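Local structure of beta-1,4-galactanase (Thielavia heterothallica, 1HJS) at residues Leu2-Val7 and Val41-Gln46; Glu245-Ile250 and Phe294-Ala299; Ser269-Thr274 and Ala322-Ser327. The protein hydrolyses the beta-1,4-galactosidic linkages of type I arabinogalactans, as a glycoside hydrolase of family 53 in clan GH-A. One frame throughout, in Å; residues are numbered along the deposited sequence.

Interaction 1: Leu2-Val7 and Val41-Gln46; sequences LTYRGV and VNTVRQ. With SO4 (sulfate ion), chain H.
Segments 4-7 and 43-46 belong to the first two neighbouring strands of the (beta/alpha)8 TIM barrel and run parallel with their axes 46° apart. The backbone ladder is strong at its two ends, where Arg5 O takes the N-H of Asn42 and Arg45 N donates to Val7 O at 2.8 Å; the bonds from Thr43 N to Arg5 O and from Val7 N to Thr43 O are weak. Gly6 comes close to the partner strand, its CA 3.0 Å from Thr43 O.

Asn42 extends the ladder with its amide. Its CG sits in the crowded position between backbone N and carbonyl carbon (chi1 70°), so that OD1 accepts from Arg5 N at 2.9 Å, from above the carbonyl plane, and also from Thr43 OG1. ND2 gives a hydrogen to Thr3 O, in plane.

The side chains of Val7 and Val41 make apolar contact, crossing at about a right angle with Val7 CG1 4.1 Å from Val41 CG2. Arg45 leads away to acidic partners at the active site, Asp8 and Asp79 among them.

The Arg5 guanidinium carries Asn42 ND2 over one face and a sulfate, probably from the crystallisation liquor, at its edge, where Arg5 NH2 donates to SO4 O3 at 2.6 Å.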
ATOM      1  N   LEU A   2      -2.691 -16.863  -1.077  1.00 21.49           N
ATOM      2  CA  LEU A   2      -2.428 -15.597  -0.400  1.00 19.69           C
ATOM      3  C   LEU A   2      -3.310 -15.390   0.822  1.00 18.58           C
ATOM      4  O   LEU A   2      -4.497 -15.708   0.808  1.00 18.50           O
ATOM      5  CB  LEU A   2      -2.645 -14.420  -1.355  1.00 18.96           C
ATOM      6  CG  LEU A   2      -1.679 -14.248  -2.524  1.00 18.78           C
ATOM      7  CD1 LEU A   2      -2.124 -13.060  -3.367  1.00 18.84           C
ATOM      8  CD2 LEU A   2      -0.264 -14.040  -1.997  1.00 18.35           C
ATOM      9  N   THR A   3      -2.723 -14.840   1.876  1.00 17.11           N
ATOM     10  CA  THR A   3      -3.466 -14.565   3.094  1.00 16.10           C
ATOM     11  C   THR A   3      -4.279 -13.298   2.872  1.00 15.20           C
ATOM     12  O   THR A   3      -5.452 -13.217   3.244  1.00 14.35           O
ATOM     13  CB  THR A   3      -2.514 -14.344   4.281  1.00 16.50           C
ATOM     14  OG1 THR A   3      -1.816 -15.562   4.556  1.00 17.20           O
ATOM     15  CG2 THR A   3      -3.286 -13.910   5.521  1.00 16.54           C
ATOM     16  N   TYR A   4      -3.643 -12.315   2.244  1.00 13.89           N
ATOM     17  CA  TYR A   4      -4.287 -11.037   1.973  1.00 13.73           C
ATOM     18  C   TYR A   4      -4.531 -10.839   0.487  1.00 13.07           C
ATOM     19  O   TYR A   4      -3.588 -10.776  -0.299  1.00 12.80           O
ATOM     20  CB  TYR A   4      -3.415  -9.892   2.489  1.00 13.42           C
ATOM     21  CG  TYR A   4      -3.017 -10.040   3.941  1.00 14.25           C
ATOM     22  CD1 TYR A   4      -3.908  -9.726   4.970  1.00 14.57           C
ATOM     23  CD2 TYR A   4      -1.763 -10.543   4.285  1.00 14.51           C
ATOM     24  CE1 TYR A   4      -3.556  -9.915   6.309  1.00 14.84           C
ATOM     25  CE2 TYR A   4      -1.404 -10.737   5.615  1.00 14.92           C
ATOM     26  CZ  TYR A   4      -2.305 -10.425   6.621  1.00 14.99           C
ATOM     27  OH  TYR A   4      -1.958 -10.648   7.929  1.00 15.03           O
ATOM     28  N   ARG A   5      -5.801 -10.762   0.113  1.00 12.64           N
ATOM     29  CA  ARG A   5      -6.188 -10.525  -1.274  1.00 12.48           C
ATOM     30  C   ARG A   5      -6.861  -9.167  -1.187  1.00 11.78           C
ATOM     31  O   ARG A   5      -8.019  -9.074  -0.784  1.00 12.10           O
ATOM     32  CB  ARG A   5      -7.199 -11.575  -1.749  1.00 12.83           C
ATOM     33  CG  ARG A   5      -6.693 -13.012  -1.719  1.00 13.75           C
ATOM     34  CD  ARG A   5      -7.730 -13.956  -2.325  1.00 14.77           C
ATOM     35  NE  ARG A   5      -9.016 -13.844  -1.641  1.00 14.93           N
ATOM     36  CZ  ARG A   5      -9.304 -14.438  -0.486  1.00 15.83           C
ATOM     37  NH1 ARG A   5      -8.401 -15.201   0.114  1.00 15.94           N
ATOM     38  NH2 ARG A   5     -10.489 -14.253   0.078  1.00 16.11           N
ATOM     39  N   GLY A   6      -6.149  -8.105  -1.538  1.00 11.66           N
ATOM     40  CA  GLY A   6      -6.778  -6.806  -1.415  1.00 11.76           C
ATOM     41  C   GLY A   6      -6.592  -5.749  -2.476  1.00 11.57           C
ATOM     42  O   GLY A   6      -5.980  -5.965  -3.525  1.00 11.27           O
ATOM     43  N   VAL A   7      -7.167  -4.591  -2.181  1.00 10.93           N
ATOM     44  CA  VAL A   7      -7.083  -3.431  -3.045  1.00 11.11           C
ATOM     45  C   VAL A   7      -7.001  -2.226  -2.126  1.00 11.30           C
ATOM     46  O   VAL A   7      -7.412  -2.289  -0.960  1.00 11.73           O
ATOM     47  CB  VAL A   7      -8.348  -3.263  -3.938  1.00 10.96           C
ATOM     48  CG1 VAL A   7      -8.591  -4.518  -4.753  1.00 10.29           C
ATOM     49  CG2 VAL A   7      -9.570  -2.929  -3.070  1.00 11.33           C
ATOM     50  N   VAL A  41     -12.119 -10.087  -2.519  1.00 12.76           N
ATOM     51  CA  VAL A  41     -11.258  -9.222  -1.722  1.00 12.56           C
ATOM     52  C   VAL A  41     -11.527  -9.475  -0.237  1.00 12.61           C
ATOM     53  O   VAL A  41     -12.685  -9.578   0.174  1.00 12.22           O
ATOM     54  CB  VAL A  41     -11.521  -7.735  -2.041  1.00 12.30           C
ATOM     55  CG1 VAL A  41     -10.681  -6.843  -1.125  1.00 12.33           C
ATOM     56  CG2 VAL A  41     -11.179  -7.449  -3.505  1.00 12.46           C
ATOM     57  N   ASN A  42     -10.469  -9.591   0.564  1.00 12.56           N
ATOM     58  CA  ASN A  42     -10.655  -9.817   1.997  1.00 12.49           C
ATOM     59  C   ASN A  42      -9.973  -8.748   2.846  1.00 12.49           C
ATOM     60  O   ASN A  42     -10.090  -8.744   4.071  1.00 12.40           O
ATOM     61  CB  ASN A  42     -10.165 -11.215   2.408  1.00 13.08           C
ATOM     62  CG  ASN A  42      -8.647 -11.370   2.344  1.00 12.81           C
ATOM     63  OD1 ASN A  42      -7.911 -10.425   2.052  1.00 13.82           O
ATOM     64  ND2 ASN A  42      -8.175 -12.575   2.632  1.00 13.67           N
ATOM     65  N   THR A  43      -9.289  -7.818   2.186  1.00 12.20           N
ATOM     66  CA  THR A  43      -8.587  -6.753   2.893  1.00 11.74           C
ATOM     67  C   THR A  43      -8.515  -5.494   2.044  1.00 11.81           C
ATOM     68  O   THR A  43      -8.281  -5.562   0.838  1.00 10.90           O
ATOM     69  CB  THR A  43      -7.132  -7.165   3.225  1.00 12.39           C
ATOM     70  OG1 THR A  43      -7.117  -8.478   3.801  1.00 12.73           O
ATOM     71  CG2 THR A  43      -6.508  -6.171   4.210  1.00 11.45           C
ATOM     72  N   VAL A  44      -8.726  -4.344   2.674  1.00 11.22           N
ATOM     73  CA  VAL A  44      -8.631  -3.087   1.959  1.00 10.97           C
ATOM     74  C   VAL A  44      -7.535  -2.236   2.583  1.00 11.20           C
ATOM     75  O   VAL A  44      -7.382  -2.184   3.808  1.00 11.71           O
ATOM     76  CB  VAL A  44      -9.964  -2.290   1.955  1.00 11.31           C
ATOM     77  CG1 VAL A  44     -10.990  -3.011   1.092  1.00 11.13           C
ATOM     78  CG2 VAL A  44     -10.479  -2.105   3.381  1.00 11.51           C
ATOM     79  N   ARG A  45      -6.762  -1.591   1.719  1.00 10.60           N
ATOM     80  CA  ARG A  45      -5.668  -0.726   2.128  1.00 10.44           C
ATOM     81  C   ARG A  45      -6.173   0.715   2.072  1.00 10.08           C
ATOM     82  O   ARG A  45      -6.932   1.079   1.167  1.00 10.11           O
ATOM     83  CB  ARG A  45      -4.498  -0.927   1.162  1.00 10.43           C
ATOM     84  CG  ARG A  45      -3.224  -0.138   1.458  1.00 11.04           C
ATOM     85  CD  ARG A  45      -2.197  -0.543   0.409  1.00 11.79           C
ATOM     86  NE  ARG A  45      -0.866   0.039   0.558  1.00 11.17           N
ATOM     87  CZ  ARG A  45      -0.413   1.058  -0.168  1.00 11.50           C
ATOM     88  NH1 ARG A  45      -1.190   1.629  -1.082  1.00 10.47           N
ATOM     89  NH2 ARG A  45       0.850   1.453  -0.037  1.00 10.74           N
ATOM     90  N   GLN A  46      -5.752   1.532   3.034  1.00  9.86           N
ATOM     91  CA  GLN A  46      -6.179   2.926   3.104  1.00  9.90           C
ATOM     92  C   GLN A  46      -5.022   3.848   3.489  1.00 10.41           C
ATOM     93  O   GLN A  46      -4.308   3.591   4.464  1.00 10.10           O
ATOM     94  CB  GLN A  46      -7.304   3.069   4.139  1.00  9.93           C
ATOM     95  CG  GLN A  46      -8.490   2.150   3.886  1.00  9.92           C
ATOM     96  CD  GLN A  46      -9.570   2.263   4.948  1.00 10.49           C
ATOM     97  OE1 GLN A  46     -10.549   1.520   4.923  1.00 11.16           O
ATOM     98  NE2 GLN A  46      -9.396   3.194   5.883  1.00  8.88           N
TER
HETATM   99  S   SO4 H 703     -10.309 -15.732   3.501  1.00 57.00           S
HETATM  100  O1  SO4 H 703     -10.730 -17.274   3.775  1.00 57.37           O
HETATM  101  O2  SO4 H 703      -8.868 -15.762   3.362  1.00 57.12           O
HETATM  102  O3  SO4 H 703     -10.920 -15.289   2.441  1.00 57.19           O
HETATM  103  O4  SO4 H 703     -10.655 -15.076   4.734  1.00 57.45           O

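Interaction 2: Glu245-Ile250 and Phe294-Ala299; sequences ETNWPI and FYWEPA
Where the seventh barrel strand runs out into its loop, the packing against strand 290-296 is tight around the carbonyl of Thr246. Trp296 N donates to Thr246 O at 2.9 Å along an almost straight line (174°), while the same oxygen stands over the centre of the Tyr295 ring. Asn247 folds its amide back over that face as well: Asn247 ND2 lies 3.3 Å from Tyr295 CE2, with amide and ring planes 38° apart. Asn247 ND2 donates, in the amide plane, to a lone pair of Trp296 O at 3.0 Å and weakly to Thr246 O. At the far end of the ring Tyr295 OH accepts from Trp248 N at 3.0 Å, and the hydroxyl has a further partner in Asn313 O.

The active-site side is held by van der Waals contact alone, and there Trp296 is partly exposed. Glu245 and Trp296 run side by side, Glu245 CG 3.8 Å from Trp296 CD1. The carboxylate lies over one indole face, offset toward the rim and tilted 20° from its plane; Glu297 CG covers the opposite face.

Glu245 is assigned as the nucleophile, with the assigned proton donor Glu135 nearby. Its OE1 is hydrogen-bonded to Tyr214 and its OE2 salt-bridged to Arg45. Those partners would be expected to stabilise the carboxylate as the anion that a retaining clan GH-A hydrolase needs for attack.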
ATOM      1  N   GLU A 245       1.183  -2.610  -3.689  1.00  9.90           N
ATOM      2  CA  GLU A 245       0.702  -1.705  -4.731  1.00 10.81           C
ATOM      3  C   GLU A 245       1.072  -2.282  -6.089  1.00 10.98           C
ATOM      4  O   GLU A 245       2.216  -2.672  -6.305  1.00 10.92           O
ATOM      5  CB  GLU A 245       1.328  -0.311  -4.600  1.00 11.64           C
ATOM      6  CG  GLU A 245       0.639   0.612  -3.600  1.00 13.09           C
ATOM      7  CD  GLU A 245       1.126   2.047  -3.697  1.00 14.00           C
ATOM      8  OE1 GLU A 245       1.431   2.499  -4.827  1.00 13.90           O
ATOM      9  OE2 GLU A 245       1.189   2.731  -2.653  1.00 14.29           O
ATOM     10  N   THR A 246       0.097  -2.355  -6.988  1.00 11.24           N
ATOM     11  CA  THR A 246       0.335  -2.841  -8.343  1.00 11.01           C
ATOM     12  C   THR A 246      -0.849  -2.441  -9.223  1.00 11.35           C
ATOM     13  O   THR A 246      -1.954  -2.191  -8.725  1.00 11.17           O
ATOM     14  CB  THR A 246       0.546  -4.379  -8.385  1.00 11.03           C
ATOM     15  OG1 THR A 246       1.088  -4.755  -9.661  1.00  9.75           O
ATOM     16  CG2 THR A 246      -0.772  -5.116  -8.169  1.00 10.39           C
ATOM     17  N   ASN A 247      -0.597  -2.362 -10.525  1.00 11.26           N
ATOM     18  CA  ASN A 247      -1.595  -1.973 -11.521  1.00 11.76           C
ATOM     19  C   ASN A 247      -1.274  -2.685 -12.836  1.00 12.00           C
ATOM     20  O   ASN A 247      -0.136  -3.100 -13.064  1.00 11.33           O
ATOM     21  CB  ASN A 247      -1.495  -0.474 -11.849  1.00 11.51           C
ATOM     22  CG  ASN A 247      -2.302   0.427 -10.926  1.00 11.58           C
ATOM     23  OD1 ASN A 247      -2.204   1.649 -11.034  1.00 11.36           O
ATOM     24  ND2 ASN A 247      -3.106  -0.155 -10.039  1.00 10.86           N
ATOM     25  N   TRP A 248      -2.290  -2.822 -13.682  1.00 12.13           N
ATOM     26  CA  TRP A 248      -2.129  -3.348 -15.036  1.00 12.52           C
ATOM     27  C   TRP A 248      -3.186  -2.602 -15.838  1.00 13.07           C
ATOM     28  O   TRP A 248      -4.353  -2.546 -15.451  1.00 12.92           O
ATOM     29  CB  TRP A 248      -2.352  -4.853 -15.159  1.00 12.12           C
ATOM     30  CG  TRP A 248      -2.068  -5.277 -16.576  1.00 11.62           C
ATOM     31  CD1 TRP A 248      -2.981  -5.460 -17.577  1.00 11.84           C
ATOM     32  CD2 TRP A 248      -0.778  -5.444 -17.178  1.00 12.16           C
ATOM     33  NE1 TRP A 248      -2.337  -5.728 -18.764  1.00 11.91           N
ATOM     34  CE2 TRP A 248      -0.985  -5.724 -18.548  1.00 12.26           C
ATOM     35  CE3 TRP A 248       0.538  -5.378 -16.692  1.00 12.01           C
ATOM     36  CZ2 TRP A 248       0.074  -5.940 -19.441  1.00 12.56           C
ATOM     37  CZ3 TRP A 248       1.592  -5.592 -17.578  1.00 12.74           C
ATOM     38  CH2 TRP A 248       1.351  -5.870 -18.940  1.00 12.52           C
ATOM     39  N   PRO A 249      -2.789  -2.015 -16.971  1.00 13.73           N
ATOM     40  CA  PRO A 249      -3.750  -1.265 -17.775  1.00 13.68           C
ATOM     41  C   PRO A 249      -4.728  -2.003 -18.670  1.00 14.46           C
ATOM     42  O   PRO A 249      -4.425  -3.072 -19.211  1.00 14.33           O
ATOM     43  CB  PRO A 249      -2.851  -0.319 -18.571  1.00 13.94           C
ATOM     44  CG  PRO A 249      -1.645  -1.140 -18.816  1.00 14.67           C
ATOM     45  CD  PRO A 249      -1.422  -1.896 -17.516  1.00 13.71           C
ATOM     46  N   ILE A 250      -5.918  -1.424 -18.801  1.00 14.81           N
ATOM     47  CA  ILE A 250      -6.926  -1.960 -19.703  1.00 16.09           C
ATOM     48  C   ILE A 250      -6.779  -1.089 -20.951  1.00 16.25           C
ATOM     49  O   ILE A 250      -7.386  -1.342 -21.989  1.00 16.60           O
ATOM     50  CB  ILE A 250      -8.368  -1.853 -19.135  1.00 16.51           C
ATOM     51  CG1 ILE A 250      -8.692  -0.421 -18.728  1.00 16.58           C
ATOM     52  CG2 ILE A 250      -8.531  -2.806 -17.964  1.00 16.11           C
ATOM     53  CD1 ILE A 250     -10.117  -0.257 -18.216  1.00 17.36           C
ATOM     54  N   PHE A 294      -1.953  -6.397  -3.146  1.00 11.55           N
ATOM     55  CA  PHE A 294      -2.961  -5.343  -3.123  1.00 10.59           C
ATOM     56  C   PHE A 294      -2.938  -4.545  -4.417  1.00 10.78           C
ATOM     57  O   PHE A 294      -1.906  -3.982  -4.779  1.00 10.80           O
ATOM     58  CB  PHE A 294      -2.723  -4.386  -1.956  1.00 10.31           C
ATOM     59  CG  PHE A 294      -2.969  -4.997  -0.604  1.00 10.29           C
ATOM     60  CD1 PHE A 294      -2.046  -5.873  -0.042  1.00 10.23           C
ATOM     61  CD2 PHE A 294      -4.129  -4.693   0.104  1.00 10.76           C
ATOM     62  CE1 PHE A 294      -2.276  -6.446   1.216  1.00 11.09           C
ATOM     63  CE2 PHE A 294      -4.373  -5.259   1.362  1.00 11.01           C
ATOM     64  CZ  PHE A 294      -3.443  -6.138   1.917  1.00 10.40           C
ATOM     65  N   TYR A 295      -4.073  -4.494  -5.107  1.00 10.25           N
ATOM     66  CA  TYR A 295      -4.177  -3.728  -6.346  1.00 10.18           C
ATOM     67  C   TYR A 295      -4.416  -2.281  -5.925  1.00 10.25           C
ATOM     68  O   TYR A 295      -5.215  -2.028  -5.024  1.00 11.06           O
ATOM     69  CB  TYR A 295      -5.360  -4.212  -7.186  1.00  9.86           C
ATOM     70  CG  TYR A 295      -5.309  -3.709  -8.612  1.00  9.85           C
ATOM     71  CD1 TYR A 295      -4.633  -4.428  -9.597  1.00  9.40           C
ATOM     72  CD2 TYR A 295      -5.884  -2.491  -8.963  1.00  9.78           C
ATOM     73  CE1 TYR A 295      -4.529  -3.945 -10.898  1.00  9.66           C
ATOM     74  CE2 TYR A 295      -5.786  -1.994 -10.271  1.00  9.89           C
ATOM     75  CZ  TYR A 295      -5.106  -2.728 -11.227  1.00  9.76           C
ATOM     76  OH  TYR A 295      -4.985  -2.249 -12.507  1.00 10.14           O
ATOM     77  N   TRP A 296      -3.751  -1.324  -6.564  1.00  9.80           N
ATOM     78  CA  TRP A 296      -3.930   0.065  -6.154  1.00 10.28           C
ATOM     79  C   TRP A 296      -5.042   0.847  -6.845  1.00 10.54           C
ATOM     80  O   TRP A 296      -5.017   1.039  -8.064  1.00 11.00           O
ATOM     81  CB  TRP A 296      -2.618   0.843  -6.305  1.00  9.81           C
ATOM     82  CG  TRP A 296      -2.630   2.150  -5.560  1.00  9.54           C
ATOM     83  CD1 TRP A 296      -2.675   2.317  -4.205  1.00  9.58           C
ATOM     84  CD2 TRP A 296      -2.627   3.468  -6.125  1.00  9.96           C
ATOM     85  NE1 TRP A 296      -2.702   3.655  -3.890  1.00  9.84           N
ATOM     86  CE2 TRP A 296      -2.673   4.385  -5.051  1.00  9.89           C
ATOM     87  CE3 TRP A 296      -2.591   3.965  -7.436  1.00  9.86           C
ATOM     88  CZ2 TRP A 296      -2.684   5.774  -5.246  1.00  9.83           C
ATOM     89  CZ3 TRP A 296      -2.605   5.344  -7.632  1.00  9.76           C
ATOM     90  CH2 TRP A 296      -2.652   6.233  -6.541  1.00  9.32           C
ATOM     91  N   GLU A 297      -6.014   1.292  -6.047  1.00 10.35           N
ATOM     92  CA  GLU A 297      -7.128   2.116  -6.520  1.00 10.26           C
ATOM     93  C   GLU A 297      -7.871   1.639  -7.772  1.00 10.02           C
ATOM     94  O   GLU A 297      -7.998   2.375  -8.756  1.00 10.55           O
ATOM     95  CB  GLU A 297      -6.618   3.543  -6.729  1.00 10.42           C
ATOM     96  CG  GLU A 297      -6.253   4.250  -5.429  1.00 10.66           C
ATOM     97  CD  GLU A 297      -7.483   4.750  -4.678  1.00 12.12           C
ATOM     98  OE1 GLU A 297      -8.614   4.419  -5.093  1.00 10.82           O
ATOM     99  OE2 GLU A 297      -7.317   5.468  -3.674  1.00 11.85           O
ATOM    100  N   PRO A 298      -8.416   0.418  -7.735  1.00 10.02           N
ATOM    101  CA  PRO A 298      -9.140  -0.121  -8.889  1.00 10.36           C
ATOM    102  C   PRO A 298     -10.417   0.635  -9.266  1.00 10.78           C
ATOM    103  O   PRO A 298     -10.857   0.572 -10.417  1.00 11.53           O
ATOM    104  CB  PRO A 298      -9.438  -1.553  -8.462  1.00  9.65           C
ATOM    105  CG  PRO A 298      -9.669  -1.403  -6.990  1.00 10.38           C
ATOM    106  CD  PRO A 298      -8.532  -0.484  -6.573  1.00  9.68           C
ATOM    107  N   ALA A 299     -10.994   1.360  -8.311  1.00 11.24           N
ATOM    108  CA  ALA A 299     -12.246   2.075  -8.551  1.00 11.72           C
ATOM    109  C   ALA A 299     -12.156   3.593  -8.688  1.00 12.30           C
ATOM    110  O   ALA A 299     -13.186   4.272  -8.686  1.00 13.15           O
ATOM    111  CB  ALA A 299     -13.252   1.718  -7.449  1.00 11.69           C
TER

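Interaction 3: Ser269-Thr274 and Ala322-Ser327; sequences SPEGQT and ALSSLS
Ser325 packs against the first turn of helix 270-285, where Pro270, Gln273 and Thr274 meet it. Its CB points at the helix, with OG in the crowded position between backbone N and carbonyl carbon (chi1 54°). From there Ser325 OG donates to Gln273 OE1 at 2.7 Å, approaching nearly along the C=O axis. Gln273 comes from the helix with CG anti to its carbonyl carbon and a chain extended beyond CG, which brings the amide tip to the hydroxyl. The other branch of the amide is gripped too: NE2 donates to the backbone oxygens of Trp248 and Thr314, so both its oxygen and its nitrogen are held and its orientation is defined.

Thr274, the next residue and one turn on from Pro270, directs its methyl at the backbone of Ser325. Thr274 CG2 lies 3.4 Å from Ser325 CA, tighter than usual van der Waals contact. Thr274 OG1 turns back into the helix and donates to a lone pair of Glu271 O at 2.7 Å, a bond consistent with OG1 standing in the crowded position (chi1 72°), which leaves CG2 turned to Ser325.

Pro270 meets the other segment with its ring. Pro270 CB faces Ser324 OG at 3.7 Å, while the side chains of Pro270 and Leu323 cross obliquely, Pro270 CG 4.1 Å from Leu323 CD1. The carbonyl of Pro270 also lies against Ser325 CB. Glu271, exposed, approaches Ser324 only loosely through its carboxylate.

Just before this turn, Ser269 OG accepts from Gly272 N at 3.1 Å. The arrangement is that of a serine N-cap followed by proline at the first helical position, here packed beside the 3-10 segment 324-327 at the periphery of the TIM barrel, away from the catalytic residues.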
ATOM      1  N   SER A 269      -6.245  -5.099 -21.358  1.00 16.01           N
ATOM      2  CA  SER A 269      -7.671  -5.385 -21.331  1.00 16.32           C
ATOM      3  C   SER A 269      -7.988  -6.019 -19.985  1.00 16.20           C
ATOM      4  O   SER A 269      -7.081  -6.362 -19.232  1.00 15.98           O
ATOM      5  CB  SER A 269      -8.014  -6.383 -22.431  1.00 16.15           C
ATOM      6  OG  SER A 269      -7.355  -7.617 -22.193  1.00 15.43           O
ATOM      7  N   PRO A 270      -9.278  -6.184 -19.664  1.00 16.63           N
ATOM      8  CA  PRO A 270      -9.627  -6.801 -18.380  1.00 16.83           C
ATOM      9  C   PRO A 270      -9.024  -8.199 -18.288  1.00 16.88           C
ATOM     10  O   PRO A 270      -8.554  -8.618 -17.230  1.00 16.95           O
ATOM     11  CB  PRO A 270     -11.152  -6.821 -18.412  1.00 16.83           C
ATOM     12  CG  PRO A 270     -11.471  -5.568 -19.180  1.00 17.26           C
ATOM     13  CD  PRO A 270     -10.477  -5.637 -20.325  1.00 17.28           C
ATOM     14  N   GLU A 271      -9.040  -8.920 -19.408  1.00 16.44           N
ATOM     15  CA  GLU A 271      -8.482 -10.268 -19.453  1.00 16.48           C
ATOM     16  C   GLU A 271      -6.993 -10.195 -19.119  1.00 15.58           C
ATOM     17  O   GLU A 271      -6.464 -11.027 -18.376  1.00 15.62           O
ATOM     18  CB  GLU A 271      -8.666 -10.877 -20.848  1.00 17.56           C
ATOM     19  CG  GLU A 271     -10.111 -11.191 -21.247  1.00 19.88           C
ATOM     20  CD  GLU A 271     -10.996  -9.958 -21.389  1.00 21.35           C
ATOM     21  OE1 GLU A 271     -10.521  -8.925 -21.906  1.00 21.14           O
ATOM     22  OE2 GLU A 271     -12.182 -10.032 -21.001  1.00 22.26           O
ATOM     23  N   GLY A 272      -6.325  -9.193 -19.685  1.00 14.81           N
ATOM     24  CA  GLY A 272      -4.907  -9.004 -19.433  1.00 14.01           C
ATOM     25  C   GLY A 272      -4.654  -8.695 -17.967  1.00 13.95           C
ATOM     26  O   GLY A 272      -3.675  -9.174 -17.389  1.00 13.39           O
ATOM     27  N   GLN A 273      -5.527  -7.888 -17.364  1.00 13.52           N
ATOM     28  CA  GLN A 273      -5.382  -7.551 -15.950  1.00 13.99           C
ATOM     29  C   GLN A 273      -5.431  -8.799 -15.083  1.00 13.76           C
ATOM     30  O   GLN A 273      -4.638  -8.947 -14.154  1.00 13.92           O
ATOM     31  CB  GLN A 273      -6.498  -6.617 -15.477  1.00 14.13           C
ATOM     32  CG  GLN A 273      -6.455  -5.212 -16.010  1.00 14.95           C
ATOM     33  CD  GLN A 273      -7.481  -4.329 -15.320  1.00 14.74           C
ATOM     34  OE1 GLN A 273      -8.631  -4.733 -15.133  1.00 14.47           O
ATOM     35  NE2 GLN A 273      -7.074  -3.124 -14.942  1.00 13.46           N
ATOM     36  N   THR A 274      -6.374  -9.693 -15.372  1.00 14.44           N
ATOM     37  CA  THR A 274      -6.501 -10.904 -14.570  1.00 14.54           C
ATOM     38  C   THR A 274      -5.245 -11.756 -14.680  1.00 14.20           C
ATOM     39  O   THR A 274      -4.808 -12.347 -13.696  1.00 14.12           O
ATOM     40  CB  THR A 274      -7.729 -11.756 -14.977  1.00 15.48           C
ATOM     41  OG1 THR A 274      -7.491 -12.371 -16.245  1.00 19.34           O
ATOM     42  CG2 THR A 274      -8.968 -10.887 -15.073  1.00 14.10           C
ATOM     43  N   ALA A 322     -18.157  -2.638 -11.986  1.00 16.46           N
ATOM     44  CA  ALA A 322     -17.004  -3.517 -11.872  1.00 16.13           C
ATOM     45  C   ALA A 322     -16.804  -4.300 -13.163  1.00 16.11           C
ATOM     46  O   ALA A 322     -17.761  -4.823 -13.739  1.00 15.47           O
ATOM     47  CB  ALA A 322     -17.193  -4.475 -10.703  1.00 16.04           C
ATOM     48  N   LEU A 323     -15.558  -4.372 -13.619  1.00 15.81           N
ATOM     49  CA  LEU A 323     -15.242  -5.113 -14.830  1.00 15.90           C
ATOM     50  C   LEU A 323     -15.063  -6.584 -14.469  1.00 16.06           C
ATOM     51  O   LEU A 323     -14.951  -6.939 -13.294  1.00 15.33           O
ATOM     52  CB  LEU A 323     -13.965  -4.566 -15.473  1.00 16.12           C
ATOM     53  CG  LEU A 323     -14.018  -3.094 -15.890  1.00 16.08           C
ATOM     54  CD1 LEU A 323     -12.704  -2.692 -16.532  1.00 16.36           C
ATOM     55  CD2 LEU A 323     -15.180  -2.879 -16.864  1.00 17.04           C
ATOM     56  N   SER A 324     -15.031  -7.436 -15.486  1.00 16.25           N
ATOM     57  CA  SER A 324     -14.878  -8.872 -15.284  1.00 16.98           C
ATOM     58  C   SER A 324     -13.581  -9.250 -14.567  1.00 16.58           C
ATOM     59  O   SER A 324     -13.496 -10.307 -13.942  1.00 16.50           O
ATOM     60  CB  SER A 324     -14.932  -9.589 -16.634  1.00 16.98           C
ATOM     61  OG  SER A 324     -13.881  -9.141 -17.472  1.00 19.00           O
ATOM     62  N   SER A 325     -12.573  -8.394 -14.661  1.00 15.61           N
ATOM     63  CA  SER A 325     -11.288  -8.679 -14.032  1.00 15.24           C
ATOM     64  C   SER A 325     -11.314  -8.664 -12.501  1.00 14.81           C
ATOM     65  O   SER A 325     -10.461  -9.271 -11.860  1.00 14.14           O
ATOM     66  CB  SER A 325     -10.244  -7.680 -14.529  1.00 15.03           C
ATOM     67  OG  SER A 325     -10.702  -6.353 -14.335  1.00 14.93           O
ATOM     68  N   LEU A 326     -12.297  -7.988 -11.915  1.00 14.75           N
ATOM     69  CA  LEU A 326     -12.379  -7.889 -10.460  1.00 14.23           C
ATOM     70  C   LEU A 326     -12.531  -9.247  -9.769  1.00 14.36           C
ATOM     71  O   LEU A 326     -12.143  -9.407  -8.610  1.00 13.98           O
ATOM     72  CB  LEU A 326     -13.541  -6.964 -10.060  1.00 14.05           C
ATOM     73  CG  LEU A 326     -13.480  -6.361  -8.648  1.00 13.33           C
ATOM     74  CD1 LEU A 326     -12.237  -5.486  -8.498  1.00 13.42           C
ATOM     75  CD2 LEU A 326     -14.738  -5.563  -8.380  1.00 12.66           C
ATOM     76  N   SER A 327     -13.086 -10.228 -10.475  1.00 13.84           N
ATOM     77  CA  SER A 327     -13.276 -11.552  -9.889  1.00 14.48           C
ATOM     78  C   SER A 327     -11.967 -12.316  -9.705  1.00 14.25           C
ATOM     79  O   SER A 327     -11.958 -13.406  -9.134  1.00 14.03           O
ATOM     80  CB  SER A 327     -14.229 -12.385 -10.753  1.00 14.72           C
ATOM     81  OG  SER A 327     -13.659 -12.643 -12.025  1.00 15.47           O
TER

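From the N terminus, interaction 1 comes first: it closes a loop of 33 residues that holds helices 12-17 and 32-38 and joins barrel strands 4-8 and 43-48. It closes before either of the others opens. Interactions 2 and 3 cross, since 269-274 falls between 245-250 and 294-299, while 322-327 lies beyond both. Strand 290-296 brings the barrel full circle to strand 4-8, where Gly6 O and Tyr295 N are probably hydrogen-bonded. Interactions 1 and 2 also meet at the active site, through Arg45 and Glu245. Gln273 belongs to helix 270-285 and also contacts the 245-250 loop, so it links interactions 2 and 3.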